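Local coordinates for nine-heme cytochrome C (Desulfovibrio desulfuricans, PDB 1OFW), which is thought to form part of a transmembrane redox complex that passes electrons through its hemes to the cytoplasm for the reduction of sulfate, at residues V15-G20 with E140-G145; N132-M137 with E156-E161; L176-V181 with F195-H200. All coordinates share one frame; numbering follows the deposited sequence.

Contact 1: residues V15-G20 with E140-G145; sequences VMFPVG and EQMQKG. With HEC (heme c), chain G.
The carbonyl oxygen of Gln141 is the best-held polar atom here, gripped by one bond, the helical hydrogen bond from Gly145 N to Gln141 O at 2.8 Å. Around this turn of the helix the contact is apolar: a Met-aromatic and CH-pi packing of helix 139-147 against the chain leaving strand 13-16, which belongs to the first class III cytochrome c region. Phe17 carries it. Its CG lies anti to the carbonyl carbon (chi1 -69°), which lays the ring against the helix with one face on the backbone of Gly145. There Gly145 CA stands 3.5 Å from the centroid of the Phe17 ring and only 8° off its normal, so the helix backbone itself covers that face of the ring. Because Gly145 carries no side chain, the ring can lie flat on the helix.

Met142 approaches the same ring from another direction. Its chain, bent at chi2 (71°), runs alongside Phe17 in the opposite sense and brings the sulfur into the ring plane at the edge, with Met142 SD 3.9 Å from Phe17 CD2. The methyl beyond the sulfur crosses to the pyrrolidine next door, where Met142 CE sits 3.8 Å from Pro18 CG. Pro18 is the centre of an inverse gamma turn, whose bond from Val19 N to Phe17 O is weak. The turn separates two surroundings: Phe17 faces the helix, whereas the backbone at Pro18 borders a heme propionate, with Pro18 N 3.2 Å from O2D of heme c chain G. Pro32 touches both Phe17 and Met142, and Asn155 of helix 152-164 also touches Phe17. Farther along the turn, the methyl Val19 CG2 rests 4.0 Å from Gly145 O.

Contact 2: residues N132-M137 with E156-E161; sequences NITPSM and EALAAE
An ST turn, set within the type I beta turn from Thr134 to Met137, presents this loop to helix 152-164. The tightly packed part of the contact is apolar and centres on Leu158, a buried residue whose branch tip fits against the turn. Leu158 CG is anti to the carbonyl carbon, and the methyl CD2 reaches the loop backbone, 3.7 Å from Met137 CA. The same methyl lies 3.9 Å from Thr134 CG2, while CD1 packs on Met137 CG. Both Thr134 and Met137 cross the leucine at about a right angle, so the contact is made by methyls and methylenes meeting across one another. Thr134 CG2 takes the crowded position between its own backbone N and carbonyl carbon, and it also approaches Leu158 O. That carbonyl accepts a hydrogen bond from Thr162 OG1, and Thr134 N is bonded to the same hydroxyl, which ties the turn to the next turn of the helix. On the inner side, Val15 of strand 13-16 touches both Ile133 and Leu158.

The solvent side is polar and more sparsely packed, Ser136 exposed and Glu161 partly so, yet it holds the closest approach of the contact. Glu161 is extended from CG onward, its CG anti to the backbone N (chi1 174°), and its carboxylate therefore arrives tip to tip with Ser136. Ser136 OG donates to Glu161 OE2 at 2.4 Å, a very short bond that meets the oxygen from above the carboxylate plane, 34° out of it. The turn itself is fixed by a straight bond: Ser136 N donates to Thr134 OG1 at 3.0 Å with an angle of 169°. On the other oxygen of the carboxylate, Glu161 OE1 stands 3.4 Å from Ser136 CB.

Contact 3: residues L176-V181 with F195-H200; sequences LAPYKV and FTHRRH. With HEC (heme c), chain J.
Arg198 and Tyr179 cross at about a right angle, the guanidinium and phenol ring planes 77° apart. Tyr179 CB lies over the centre of the guanidinium, and Arg198 NH1 comes to the ring edge near its plane, 3.7 Å from Tyr179 CD1. A bend at chi3 (-68°) in Arg198 turns the group so that its in-plane N-H is used: Arg198 NH2 donates to Ala177 O at 2.8 Å, nearly along the carbonyl axis. The backbone of the same residue adds a nearly straight hydrogen bond, Arg198 N to Tyr179 O at 2.9 Å, with the donor above the carbonyl plane.

His197 is an axial ligand of heme 6, with His229 on the other side of the iron. Pro178 CD covers one face of its imidazole in a CH-pi contact, offset toward the rim, while Val181 points the same way alongside. A water in the imidazole plane links His197 ND1 to Pro178 O, which would fix the ring's rotation.

Both faces of the Phe195 ring are covered, one by CBB of heme c chain J and the opposite one by His197 CA, each offset toward the rim. Its edge atom CE1 stands 3.4 Å above the centre of the His200 ring, walling in this iron ligand. His200 NE2 binds FE at 2.0 Å, His271 being the other axial ligand. At the ring edge, the other nitrogen, His200 ND1, shares its hydrogen between Thr196 O and Thr196 OG1, an arrangement likely to make the imidazole a stronger donor to iron. Thr196 OG1 in turn donates to propionate O2A, 2.9 Å away.

Val181 and Phe195 form an antiparallel hydrogen-bonded pair in the two-stranded sheet of 181-183 and 193-195, from which the chain turns at Thr196, in the N-cap position but without a side-chain capping bond, into helix 197-206.

Contacts 1 and 2 are neighbours at one end of the elongated chain, their centres 12 Å apart, and contact 3 lies about 48 Å from contact 1 and 41 Å from contact 2, centre to centre. The first two interlock along the sequence: 132-137 falls between 15-20 and 140-145, and 156-161 follows. They touch directly, Val15 against Ala159 and Met142 against Met137, so that helix 152-164 packs on strand 13-16 and helix 139-147 on the chain just after it. Contact 3 comes later, its 195-200 segment within the second class III cytochrome c region. Contacts 1 and 3 thus lie on opposite sides of the chain's centre, in an electron carrier of two tetraheme clusters with an extra heme between them.

Contact 1: residues V15-G20 with E140-G145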
loop_
_atom_site.group_PDB
_atom_site.type_symbol
_atom_site.label_atom_id
_atom_site.label_comp_id
_atom_site.label_asym_id
_atom_site.label_seq_id
_atom_site.Cartn_x
_atom_site.Cartn_y
_atom_site.Cartn_z
ATOM N N VAL A 15 13.007 -15.585 4.457
ATOM C CA VAL A 15 13.806 -14.580 3.747
ATOM C C VAL A 15 13.860 -14.944 2.251
ATOM O O VAL A 15 14.261 -16.059 1.893
ATOM C CB VAL A 15 15.233 -14.450 4.256
ATOM C CG1 VAL A 15 15.883 -13.226 3.636
ATOM C CG2 VAL A 15 15.280 -14.342 5.784
ATOM N N MET A 16 13.467 -14.021 1.393
ATOM C CA MET A 16 13.488 -14.112 -0.046
ATOM C C MET A 16 14.618 -13.276 -0.613
ATOM O O MET A 16 14.751 -12.070 -0.400
ATOM C CB MET A 16 12.152 -13.648 -0.637
ATOM C CG MET A 16 10.956 -14.427 -0.088
ATOM S SD MET A 16 9.373 -13.797 -0.644
ATOM C CE MET A 16 9.427 -14.226 -2.377
ATOM N N PHE A 17 15.498 -13.950 -1.365
ATOM C CA PHE A 17 16.694 -13.338 -1.884
ATOM C C PHE A 17 16.655 -13.129 -3.383
ATOM O O PHE A 17 15.840 -13.740 -4.090
ATOM C CB PHE A 17 17.913 -14.249 -1.605
ATOM C CG PHE A 17 18.277 -14.328 -0.144
ATOM C CD1 PHE A 17 17.743 -15.327 0.648
ATOM C CD2 PHE A 17 19.145 -13.438 0.429
ATOM C CE1 PHE A 17 18.098 -15.382 1.962
ATOM C CE2 PHE A 17 19.517 -13.473 1.756
ATOM C CZ PHE A 17 18.987 -14.488 2.531
ATOM N N PRO A 18 17.517 -12.249 -3.874
ATOM C CA PRO A 18 17.568 -11.983 -5.327
ATOM C C PRO A 18 18.305 -13.088 -6.084
ATOM O O PRO A 18 19.461 -12.950 -6.463
ATOM C CB PRO A 18 18.332 -10.647 -5.409
ATOM C CG PRO A 18 19.185 -10.676 -4.207
ATOM C CD PRO A 18 18.433 -11.379 -3.145
ATOM N N VAL A 19 17.532 -14.161 -6.297
ATOM C CA VAL A 19 18.092 -15.377 -6.887
ATOM C C VAL A 19 18.282 -15.241 -8.386
ATOM O O VAL A 19 17.378 -14.924 -9.133
ATOM C CB VAL A 19 17.174 -16.562 -6.537
ATOM C CG1 VAL A 19 17.571 -17.798 -7.335
ATOM C CG2 VAL A 19 17.230 -16.805 -5.026
ATOM N N GLY A 20 19.513 -15.487 -8.840
ATOM C CA GLY A 20 19.846 -15.388 -10.257
ATOM C C GLY A 20 21.079 -16.239 -10.546
ATOM O O GLY A 20 21.744 -16.720 -9.617
ATOM N N GLU A 140 28.187 -12.273 3.885
ATOM C CA GLU A 140 28.329 -13.692 3.563
ATOM C C GLU A 140 26.991 -14.434 3.510
ATOM O O GLU A 140 26.760 -15.268 2.613
ATOM C CB GLU A 140 29.284 -14.307 4.609
ATOM C CG GLU A 140 30.460 -13.364 4.900
ATOM C CD GLU A 140 30.281 -12.370 6.024
ATOM O OE1 GLU A 140 30.159 -12.723 7.225
ATOM O OE2 GLU A 140 30.267 -11.156 5.770
ATOM N N GLN A 141 26.102 -14.144 4.462
ATOM C CA GLN A 141 24.754 -14.723 4.434
ATOM C C GLN A 141 23.990 -14.291 3.184
ATOM O O GLN A 141 23.304 -15.059 2.529
ATOM C CB GLN A 141 24.016 -14.314 5.706
ATOM C CG GLN A 141 24.327 -15.203 6.905
ATOM C CD GLN A 141 23.789 -14.615 8.199
ATOM O OE1 GLN A 141 23.634 -13.422 8.400
ATOM N NE2 GLN A 141 23.497 -15.537 9.102
ATOM N N MET A 142 24.125 -13.020 2.810
ATOM C CA MET A 142 23.494 -12.558 1.542
ATOM C C MET A 142 23.948 -13.349 0.358
ATOM O O MET A 142 23.163 -13.743 -0.497
ATOM C CB MET A 142 23.799 -11.054 1.414
ATOM C CG MET A 142 23.222 -10.444 0.133
ATOM S SD MET A 142 21.415 -10.333 0.217
ATOM C CE MET A 142 21.080 -9.281 -1.182
ATOM N N GLN A 143 25.290 -13.622 0.284
ATOM C CA GLN A 143 25.804 -14.394 -0.828
ATOM C C GLN A 143 25.231 -15.798 -0.868
ATOM O O GLN A 143 24.828 -16.340 -1.886
ATOM C CB GLN A 143 27.347 -14.528 -0.779
ATOM C CG GLN A 143 28.054 -13.203 -1.079
ATOM C CD GLN A 143 27.740 -12.734 -2.491
ATOM O OE1 GLN A 143 27.963 -13.477 -3.456
ATOM N NE2 GLN A 143 27.154 -11.546 -2.580
ATOM N N LYS A 144 25.172 -16.412 0.321
ATOM C CA LYS A 144 24.603 -17.760 0.358
ATOM C C LYS A 144 23.140 -17.776 -0.030
ATOM O O LYS A 144 22.645 -18.700 -0.661
ATOM C CB LYS A 144 24.802 -18.384 1.742
ATOM C CG LYS A 144 26.266 -18.454 2.179
ATOM C CD LYS A 144 26.427 -19.097 3.556
ATOM C CE LYS A 144 27.767 -19.837 3.625
ATOM N NZ LYS A 144 28.372 -19.789 4.992
ATOM N N GLY A 145 22.452 -16.676 0.345
ATOM C CA GLY A 145 21.044 -16.607 -0.018
ATOM C C GLY A 145 20.831 -16.559 -1.506
ATOM O O GLY A 145 20.004 -17.185 -2.153
HETATM FE FE HEC G . 10.841 -5.278 -4.584
HETATM C CHA HEC G . 12.640 -8.014 -5.594
HETATM C CHB HEC G . 13.023 -3.264 -6.259
HETATM C CHC HEC G . 9.036 -2.545 -3.635
HETATM C CHD HEC G . 8.646 -7.327 -2.959
HETATM N NA HEC G . 12.458 -5.603 -5.711
HETATM C C1A HEC G . 13.069 -6.813 -6.074
HETATM C C2A HEC G . 14.119 -6.586 -7.040
HETATM C C3A HEC G . 14.208 -5.260 -7.210
HETATM C C4A HEC G . 13.188 -4.628 -6.376
HETATM C CMA HEC G . 15.185 -4.468 -8.100
HETATM C CAA HEC G . 14.918 -7.704 -7.722
HETATM C CBA HEC G . 16.069 -8.250 -6.852
HETATM C CGA HEC G . 17.177 -7.253 -6.582
HETATM O O1A HEC G . 17.787 -6.766 -7.584
HETATM O O2A HEC G . 17.453 -6.989 -5.387
HETATM N NB HEC G . 11.016 -3.314 -4.882
HETATM C C1B HEC G . 12.020 -2.632 -5.548
HETATM C C2B HEC G . 11.848 -1.203 -5.374
HETATM C C3B HEC G . 10.716 -1.024 -4.654
HETATM C C4B HEC G . 10.192 -2.333 -4.355
HETATM C CMB HEC G . 12.845 -0.154 -5.900
HETATM C CAB HEC G . 10.052 0.264 -4.156
HETATM C CBB HEC G . 9.845 1.260 -5.341
HETATM N NC HEC G . 9.206 -4.999 -3.488
HETATM C C1C HEC G . 8.603 -3.786 -3.208
HETATM C C2C HEC G . 7.444 -4.012 -2.393
HETATM C C3C HEC G . 7.333 -5.343 -2.190
HETATM C C4C HEC G . 8.422 -5.957 -2.896
HETATM C CMC HEC G . 6.579 -2.852 -1.855
HETATM C CAC HEC G . 6.337 -6.109 -1.298
HETATM C CBC HEC G . 4.858 -5.799 -1.626
HETATM N ND HEC G . 10.693 -7.250 -4.300
HETATM C C1D HEC G . 9.751 -7.904 -3.539
HETATM C C2D HEC G . 10.108 -9.310 -3.417
HETATM C C3D HEC G . 11.238 -9.487 -4.121
HETATM C C4D HEC G . 11.584 -8.229 -4.724
HETATM C CMD HEC G . 9.295 -10.362 -2.625
HETATM C CAD HEC G . 12.044 -10.798 -4.257
HETATM C CBD HEC G . 13.052 -10.925 -3.075
HETATM C CGD HEC G . 14.296 -10.108 -3.269
HETATM O O1D HEC G . 14.682 -9.244 -2.418
HETATM O O2D HEC G . 14.959 -10.341 -4.315
#

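Contact 2: residues N132-M137 with E156-E161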
loop_
_atom_site.group_PDB
_atom_site.type_symbol
_atom_site.label_atom_id
_atom_site.label_comp_id
_atom_site.label_asym_id
_atom_site.label_seq_id
_atom_site.Cartn_x
_atom_site.Cartn_y
_atom_site.Cartn_z
ATOM N N ASN A 132 13.054 -5.425 3.881
ATOM C CA ASN A 132 12.921 -5.160 5.315
ATOM C C ASN A 132 13.827 -6.006 6.181
ATOM O O ASN A 132 13.583 -6.076 7.402
ATOM C CB ASN A 132 11.445 -5.415 5.674
ATOM C CG ASN A 132 10.986 -6.847 5.537
ATOM O OD1 ASN A 132 11.754 -7.757 5.286
ATOM N ND2 ASN A 132 9.703 -7.142 5.699
ATOM N N ILE A 133 14.833 -6.650 5.662
ATOM C CA ILE A 133 15.699 -7.550 6.432
ATOM C C ILE A 133 16.377 -6.964 7.654
ATOM O O ILE A 133 16.821 -5.822 7.669
ATOM C CB ILE A 133 16.863 -8.106 5.554
ATOM C CG1 ILE A 133 17.526 -9.324 6.216
ATOM C CG2 ILE A 133 17.913 -7.055 5.223
ATOM C CD1 ILE A 133 16.645 -10.531 6.342
ATOM N N THR A 134 16.568 -7.828 8.664
ATOM C CA THR A 134 17.306 -7.466 9.848
ATOM C C THR A 134 18.722 -6.992 9.524
ATOM O O THR A 134 19.423 -7.548 8.688
ATOM C CB THR A 134 17.415 -8.590 10.894
ATOM O OG1 THR A 134 18.345 -8.185 11.915
ATOM C CG2 THR A 134 17.971 -9.864 10.279
ATOM N N PRO A 135 19.179 -5.932 10.209
ATOM C CA PRO A 135 20.574 -5.507 10.053
ATOM C C PRO A 135 21.573 -6.564 10.434
ATOM O O PRO A 135 22.739 -6.479 10.067
ATOM C CB PRO A 135 20.708 -4.358 11.062
ATOM C CG PRO A 135 19.320 -3.812 11.153
ATOM C CD PRO A 135 18.434 -5.034 11.121
ATOM N N SER A 136 21.173 -7.602 11.142
ATOM C CA SER A 136 22.102 -8.653 11.533
ATOM C C SER A 136 22.583 -9.547 10.406
ATOM O O SER A 136 23.625 -10.214 10.495
ATOM C CB SER A 136 21.401 -9.521 12.594
ATOM O OG SER A 136 21.039 -8.697 13.692
ATOM N N MET A 137 21.841 -9.633 9.296
ATOM C CA MET A 137 22.323 -10.462 8.185
ATOM C C MET A 137 23.690 -10.013 7.711
ATOM O O MET A 137 23.885 -8.817 7.517
ATOM C CB MET A 137 21.323 -10.366 7.019
ATOM C CG MET A 137 21.782 -11.180 5.819
ATOM S SD MET A 137 20.814 -10.906 4.340
ATOM C CE MET A 137 21.237 -9.255 3.881
ATOM N N GLU A 156 15.636 -19.218 8.551
ATOM C CA GLU A 156 14.551 -19.003 9.528
ATOM C C GLU A 156 14.977 -18.126 10.691
ATOM O O GLU A 156 14.163 -17.354 11.238
ATOM C CB GLU A 156 14.051 -20.377 10.015
ATOM C CG GLU A 156 13.393 -21.134 8.872
ATOM C CD GLU A 156 12.929 -22.530 9.226
ATOM O OE1 GLU A 156 13.735 -23.291 9.805
ATOM O OE2 GLU A 156 11.758 -22.837 8.899
ATOM N N ALA A 157 16.238 -18.208 11.104
ATOM C CA ALA A 157 16.685 -17.387 12.211
ATOM C C ALA A 157 16.669 -15.903 11.797
ATOM O O ALA A 157 16.218 -15.095 12.597
ATOM C CB ALA A 157 18.068 -17.753 12.731
ATOM N N LEU A 158 17.138 -15.629 10.588
ATOM C CA LEU A 158 17.123 -14.245 10.079
ATOM C C LEU A 158 15.680 -13.749 9.958
ATOM O O LEU A 158 15.377 -12.616 10.325
ATOM C CB LEU A 158 17.817 -14.152 8.724
ATOM C CG LEU A 158 19.362 -14.249 8.732
ATOM C CD1 LEU A 158 19.856 -14.367 7.304
ATOM C CD2 LEU A 158 19.977 -13.066 9.446
ATOM N N ALA A 159 14.802 -14.608 9.439
ATOM C CA ALA A 159 13.406 -14.227 9.277
ATOM C C ALA A 159 12.769 -13.955 10.631
ATOM O O ALA A 159 12.040 -12.985 10.852
ATOM C CB ALA A 159 12.658 -15.337 8.554
ATOM N N ALA A 160 13.040 -14.831 11.613
ATOM C CA ALA A 160 12.424 -14.622 12.923
ATOM C C ALA A 160 12.935 -13.386 13.610
ATOM O O ALA A 160 12.200 -12.647 14.267
ATOM C CB ALA A 160 12.690 -15.848 13.789
ATOM N N GLU A 161 14.221 -13.116 13.506
ATOM C CA GLU A 161 14.800 -11.918 14.096
ATOM C C GLU A 161 14.153 -10.683 13.493
ATOM O O GLU A 161 13.776 -9.721 14.149
ATOM C CB GLU A 161 16.318 -11.918 13.905
ATOM C CG GLU A 161 16.953 -10.629 14.370
ATOM C CD GLU A 161 18.472 -10.688 14.284
ATOM O OE1 GLU A 161 19.026 -11.665 13.753
ATOM O OE2 GLU A 161 19.103 -9.724 14.765
#

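Contact 3: residues L176-V181 with F195-H200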
loop_
_atom_site.group_PDB
_atom_site.type_symbol
_atom_site.label_atom_id
_atom_site.label_comp_id
_atom_site.label_asym_id
_atom_site.label_seq_id
_atom_site.Cartn_x
_atom_site.Cartn_y
_atom_site.Cartn_z
ATOM N N LEU A 176 -5.098 15.911 16.921
ATOM C CA LEU A 176 -4.103 16.885 16.521
ATOM C C LEU A 176 -4.394 17.604 15.213
ATOM O O LEU A 176 -3.533 18.374 14.769
ATOM C CB LEU A 176 -2.740 16.193 16.424
ATOM C CG LEU A 176 -2.238 15.597 17.733
ATOM C CD1 LEU A 176 -0.844 15.004 17.571
ATOM C CD2 LEU A 176 -2.187 16.656 18.840
ATOM N N ALA A 177 -5.565 17.361 14.674
ATOM C CA ALA A 177 -6.043 17.999 13.449
ATOM C C ALA A 177 -7.375 18.697 13.712
ATOM O O ALA A 177 -8.042 18.439 14.718
ATOM C CB ALA A 177 -6.198 16.976 12.350
ATOM N N PRO A 178 -7.768 19.623 12.853
ATOM C CA PRO A 178 -8.963 20.412 13.168
ATOM C C PRO A 178 -10.203 19.581 13.390
ATOM O O PRO A 178 -10.435 18.536 12.809
ATOM C CB PRO A 178 -9.141 21.285 11.913
ATOM C CG PRO A 178 -7.742 21.402 11.393
ATOM C CD PRO A 178 -7.148 20.048 11.618
ATOM N N TYR A 179 -11.067 20.075 14.292
ATOM C CA TYR A 179 -12.318 19.410 14.565
ATOM C C TYR A 179 -13.265 19.552 13.390
ATOM O O TYR A 179 -13.770 18.581 12.798
ATOM C CB TYR A 179 -12.933 19.996 15.872
ATOM C CG TYR A 179 -14.280 19.384 16.129
ATOM C CD1 TYR A 179 -14.380 18.130 16.704
ATOM C CD2 TYR A 179 -15.452 20.045 15.803
ATOM C CE1 TYR A 179 -15.598 17.545 16.951
ATOM C CE2 TYR A 179 -16.686 19.459 16.038
ATOM C CZ TYR A 179 -16.760 18.208 16.622
ATOM O OH TYR A 179 -18.007 17.652 16.829
ATOM N N LYS A 180 -13.540 20.802 13.038
ATOM C CA LYS A 180 -14.240 21.145 11.810
ATOM C C LYS A 180 -13.444 22.193 11.040
ATOM O O LYS A 180 -12.601 22.906 11.579
ATOM C CB LYS A 180 -15.665 21.593 12.104
ATOM C CG LYS A 180 -15.792 23.041 12.476
ATOM C CD LYS A 180 -17.231 23.479 12.690
ATOM C CE LYS A 180 -17.938 23.774 11.397
ATOM N NZ LYS A 180 -19.200 24.535 11.646
ATOM N N VAL A 181 -13.753 22.246 9.742
ATOM C CA VAL A 181 -13.152 23.259 8.886
ATOM C C VAL A 181 -14.292 23.901 8.115
ATOM O O VAL A 181 -15.113 23.237 7.482
ATOM C CB VAL A 181 -12.093 22.740 7.907
ATOM C CG1 VAL A 181 -11.557 23.880 7.046
ATOM C CG2 VAL A 181 -10.981 22.093 8.723
ATOM N N PHE A 195 -17.134 21.339 7.107
ATOM C CA PHE A 195 -16.593 19.973 6.920
ATOM C C PHE A 195 -16.250 19.350 8.259
ATOM O O PHE A 195 -15.497 19.931 9.036
ATOM C CB PHE A 195 -15.396 20.031 5.986
ATOM C CG PHE A 195 -14.660 18.718 5.782
ATOM C CD1 PHE A 195 -15.341 17.592 5.409
ATOM C CD2 PHE A 195 -13.298 18.642 5.987
ATOM C CE1 PHE A 195 -14.682 16.399 5.223
ATOM C CE2 PHE A 195 -12.637 17.446 5.780
ATOM C CZ PHE A 195 -13.327 16.316 5.398
ATOM N N THR A 196 -16.824 18.183 8.517
ATOM C CA THR A 196 -16.597 17.463 9.764
ATOM C C THR A 196 -15.286 16.682 9.698
ATOM O O THR A 196 -15.212 15.458 9.622
ATOM C CB THR A 196 -17.786 16.535 10.061
ATOM O OG1 THR A 196 -17.993 15.675 8.950
ATOM C CG2 THR A 196 -19.105 17.330 10.240
ATOM N N HIS A 197 -14.221 17.453 9.722
ATOM C CA HIS A 197 -12.866 16.997 9.512
ATOM C C HIS A 197 -12.507 15.880 10.463
ATOM O O HIS A 197 -12.040 14.799 10.042
ATOM C CB HIS A 197 -11.925 18.214 9.699
ATOM C CG HIS A 197 -10.505 18.049 9.241
ATOM N ND1 HIS A 197 -9.598 17.300 9.937
ATOM C CD2 HIS A 197 -9.830 18.459 8.152
ATOM C CE1 HIS A 197 -8.431 17.300 9.312
ATOM N NE2 HIS A 197 -8.543 18.000 8.207
ATOM N N ARG A 198 -12.663 16.106 11.779
ATOM C CA ARG A 198 -12.255 15.068 12.757
ATOM C C ARG A 198 -13.156 13.848 12.730
ATOM O O ARG A 198 -12.719 12.687 12.849
ATOM C CB ARG A 198 -12.180 15.652 14.180
ATOM C CG ARG A 198 -11.561 14.724 15.181
ATOM C CD ARG A 198 -11.440 15.428 16.534
ATOM N NE ARG A 198 -10.453 16.499 16.459
ATOM C CZ ARG A 198 -10.308 17.490 17.349
ATOM N NH1 ARG A 198 -11.148 17.503 18.390
ATOM N NH2 ARG A 198 -9.354 18.414 17.188
ATOM N N ARG A 199 -14.452 14.056 12.548
ATOM C CA ARG A 199 -15.406 12.975 12.436
ATOM C C ARG A 199 -15.011 12.044 11.267
ATOM O O ARG A 199 -15.012 10.823 11.450
ATOM C CB ARG A 199 -16.782 13.533 12.212
ATOM C CG ARG A 199 -17.902 12.523 12.189
ATOM C CD ARG A 199 -19.178 13.285 11.839
ATOM N NE ARG A 199 -20.347 12.452 11.650
ATOM C CZ ARG A 199 -21.176 12.123 12.645
ATOM N NH1 ARG A 199 -21.022 12.503 13.909
ATOM N NH2 ARG A 199 -22.218 11.357 12.342
ATOM N N HIS A 200 -14.665 12.692 10.142
ATOM C CA HIS A 200 -14.248 11.975 8.928
ATOM C C HIS A 200 -13.017 11.114 9.202
ATOM O O HIS A 200 -13.037 9.886 8.995
ATOM C CB HIS A 200 -13.979 12.980 7.805
ATOM C CG HIS A 200 -15.147 13.213 6.917
ATOM N ND1 HIS A 200 -16.235 14.007 7.278
ATOM C CD2 HIS A 200 -15.434 12.742 5.665
ATOM C CE1 HIS A 200 -17.100 13.986 6.275
ATOM N NE2 HIS A 200 -16.655 13.229 5.262
HETATM FE FE HEC J . -17.480 12.834 3.462
HETATM C CHA HEC J . -20.152 11.450 5.022
HETATM C CHB HEC J . -19.074 15.867 3.387
HETATM C CHC HEC J . -14.793 14.222 1.912
HETATM C CHD HEC J . -15.860 9.797 3.538
HETATM N NA HEC J . -19.253 13.530 4.070
HETATM C C1A HEC J . -20.243 12.794 4.719
HETATM C C2A HEC J . -21.363 13.655 5.021
HETATM C C3A HEC J . -21.072 14.874 4.546
HETATM C C4A HEC J . -19.748 14.811 3.969
HETATM C CMA HEC J . -21.890 16.174 4.534
HETATM C CAA HEC J . -22.611 13.180 5.775
HETATM C CBA HEC J . -22.485 13.434 7.284
HETATM C CGA HEC J . -21.154 13.738 7.919
HETATM O O1A HEC J . -20.570 12.735 8.411
HETATM O O2A HEC J . -20.661 14.903 7.996
HETATM N NB HEC J . -17.059 14.636 2.740
HETATM C C1B HEC J . -17.819 15.805 2.837
HETATM C C2B HEC J . -17.094 16.915 2.255
HETATM C C3B HEC J . -15.891 16.459 1.841
HETATM C C4B HEC J . -15.872 15.043 2.154
HETATM C CMB HEC J . -17.675 18.325 2.165
HETATM C CAB HEC J . -14.744 17.194 1.164
HETATM C CBB HEC J . -14.364 18.533 1.837
HETATM N NC HEC J . -15.729 12.117 2.817
HETATM C C1C HEC J . -14.752 12.872 2.202
HETATM C C2C HEC J . -13.612 12.035 1.823
HETATM C C3C HEC J . -13.889 10.821 2.320
HETATM C C4C HEC J . -15.196 10.854 2.928
HETATM C CMC HEC J . -12.435 12.567 0.987
HETATM C CAC HEC J . -13.110 9.486 2.254
HETATM C CBC HEC J . -11.590 9.623 2.195
HETATM N ND HEC J . -17.913 11.010 4.160
HETATM C C1D HEC J . -17.111 9.879 4.105
HETATM C C2D HEC J . -17.804 8.763 4.720
HETATM C C3D HEC J . -19.010 9.212 5.115
HETATM C C4D HEC J . -19.083 10.614 4.794
HETATM C CMD HEC J . -17.233 7.337 4.840
HETATM C CAD HEC J . -20.108 8.341 5.764
HETATM C CBD HEC J . -20.101 8.608 7.280
HETATM C CGD HEC J . -19.102 7.706 7.977
HETATM O O1D HEC J . -18.058 8.229 8.429
HETATM O O2D HEC J . -19.386 6.490 8.030
HETATM O O HOH W 1 -9.277 16.046 12.769
HETATM O O HOH W 2 -15.715 16.715 12.952
#